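Local coordinates for protein nucleoporin NUP145N (PDB 5HB6) that probably serves as a structural component of the nuclear pore complex, this chain being its autopeptidase domain, at residues 48-51 and 52-55. The protein carries 1 engineered substitution. Numbering follows the deposited sequence. Where two conformers were deposited one is given.
Sequences INLD and DLFG. With SO4 (sulfate ion), chain D.
The amide of Asn-49 turns one face to the start of the next segment: the backbone N of Asp-52 sits over it, 3.8 Å from Asn-49 CG, and Asp-52 CB lies over the same face, 3.6 Å from Asn-49 ND2. With CG anti to the backbone N (chi1 -178°), the Asn-49 amide folds forward over the chain that follows it, and OD1 accepts from Asp-51 N at 3.0 Å, the donor well above the carbonyl plane. The carboxylate of Asp-52 does not stack on this amide; the two planes stand 74° apart. A water joins them instead, accepting from Asn-49 ND2 and donating to Asp-52 OD2, while Asp-52 OD1 is taken by Thr-56. The backbone closes the loop beneath, where Asp-52 N donates to Asn-49 O at 3.0 Å. A second water bridges Leu-50 O and Leu-53 N.

On the apolar side, Leu-50 and Leu-53 lie alongside each other, pointing the same way; in the Leu-53 conformer given, one of two deposited, CD2 of Leu-50 is 4.1 Å from CD1 of Leu-53. In that conformer the same methyl also meets CG2 of Ile-48. Leu-50 continues onto Met-6 and helix 10-14, Leu-53 onto Phe-27 and Val-29. An alanine in place of Leu-50 would probably open a gap against Met-6 and Ile-13.

Outside the turn sits a sulfate, probably from the crystallisation liquor. Leu-50 N points almost straight at its O1 (2.9 Å, 178°), and Arg-14 and Arg-21 bind the same ion; Arg-14 also pairs with Asp-51 OD1. Residues 49-52 thus form a type I beta turn reinforced by an Asx turn, which fastens the loop between strands 35-39 and 58-61 to helix 10-14 in the Nup98-type autopeptidase domain.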
loop_
_atom_site.group_PDB
_atom_site.type_symbol
_atom_site.label_atom_id
_atom_site.label_comp_id
_atom_site.label_asym_id
_atom_site.label_seq_id
_atom_site.Cartn_x
_atom_site.Cartn_y
_atom_site.Cartn_z
ATOM N N ILE A 48 -11.816 -13.524 -1.076
ATOM C CA ILE A 48 -10.605 -13.325 -0.289
ATOM C C ILE A 48 -10.932 -13.622 1.168
ATOM O O ILE A 48 -11.992 -13.228 1.667
ATOM C CB ILE A 48 -10.092 -11.884 -0.474
ATOM C CG1 ILE A 48 -9.530 -11.738 -1.891
ATOM C CG2 ILE A 48 -9.040 -11.543 0.565
ATOM C CD1 ILE A 48 -9.250 -10.323 -2.313
ATOM N N ASN A 49 -10.024 -14.330 1.842
ATOM C CA ASN A 49 -10.190 -14.691 3.249
ATOM C C ASN A 49 -9.729 -13.530 4.114
ATOM O O ASN A 49 -8.528 -13.332 4.332
ATOM C CB ASN A 49 -9.388 -15.947 3.563
ATOM C CG ASN A 49 -9.551 -16.414 5.010
ATOM O OD1 ASN A 49 -10.240 -15.782 5.813
ATOM N ND2 ASN A 49 -8.915 -17.537 5.340
ATOM N N LEU A 50 -10.687 -12.757 4.617
ATOM C CA LEU A 50 -10.359 -11.564 5.381
ATOM C C LEU A 50 -9.709 -11.890 6.713
ATOM O O LEU A 50 -9.100 -11.006 7.319
ATOM C CB LEU A 50 -11.611 -10.726 5.608
ATOM C CG LEU A 50 -12.316 -10.213 4.362
ATOM C CD1 LEU A 50 -13.688 -9.702 4.754
ATOM C CD2 LEU A 50 -11.496 -9.114 3.740
ATOM N N ASP A 51 -9.823 -13.131 7.183
ATOM C CA ASP A 51 -9.165 -13.549 8.409
ATOM C C ASP A 51 -7.735 -14.004 8.176
ATOM O O ASP A 51 -7.026 -14.302 9.142
ATOM C CB ASP A 51 -9.953 -14.678 9.077
ATOM C CG ASP A 51 -11.093 -14.163 9.939
ATOM O OD1 ASP A 51 -10.939 -13.079 10.558
ATOM O OD2 ASP A 51 -12.144 -14.831 9.989
ATOM N N ASP A 52 -7.290 -14.071 6.928
ATOM C CA ASP A 52 -5.928 -14.466 6.622
ATOM C C ASP A 52 -5.428 -13.581 5.499
ATOM O O ASP A 52 -4.971 -14.039 4.451
ATOM C CB ASP A 52 -5.832 -15.944 6.270
ATOM C CG ASP A 52 -4.405 -16.439 6.272
ATOM O OD1 ASP A 52 -3.571 -15.807 6.960
ATOM O OD2 ASP A 52 -4.117 -17.451 5.592
ATOM N N LEU A 53 -5.524 -12.277 5.735
ATOM C CA LEU A 53 -5.076 -11.252 4.808
ATOM C C LEU A 53 -3.788 -10.602 5.288
ATOM O O LEU A 53 -2.785 -10.576 4.554
ATOM C CB LEU A 53 -6.175 -10.194 4.671
ATOM C CG LEU A 53 -6.091 -9.216 3.504
ATOM C CD1 LEU A 53 -7.498 -8.755 3.100
ATOM C CD2 LEU A 53 -5.235 -8.035 3.879
ATOM N N PHE A 54 -3.781 -10.102 6.521
ATOM C CA PHE A 54 -2.620 -9.397 7.053
ATOM C C PHE A 54 -1.435 -10.345 7.123
ATOM O O PHE A 54 -1.530 -11.424 7.719
ATOM C CB PHE A 54 -2.915 -8.897 8.472
ATOM C CG PHE A 54 -4.088 -7.949 8.596
ATOM C CD1 PHE A 54 -4.363 -6.966 7.643
ATOM C CD2 PHE A 54 -4.888 -8.033 9.718
ATOM C CE1 PHE A 54 -5.422 -6.124 7.828
ATOM C CE2 PHE A 54 -5.925 -7.172 9.901
ATOM C CZ PHE A 54 -6.205 -6.217 8.953
ATOM N N GLY A 55 -0.307 -9.925 6.555
ATOM C CA GLY A 55 0.892 -10.730 6.631
ATOM C C GLY A 55 0.902 -11.954 5.748
ATOM O O GLY A 55 1.890 -12.701 5.761
HETATM S S SO4 D . -14.159 -14.060 5.409
HETATM O O1 SO4 D . -13.484 -13.535 4.218
HETATM O O2 SO4 D . -15.450 -13.387 5.554
HETATM O O3 SO4 D . -13.298 -13.854 6.574
HETATM O O4 SO4 D . -14.380 -15.493 5.251
HETATM O O HOH W 1 -6.495 -18.362 3.760
HETATM O O HOH W 2 -6.014 -10.858 8.217
#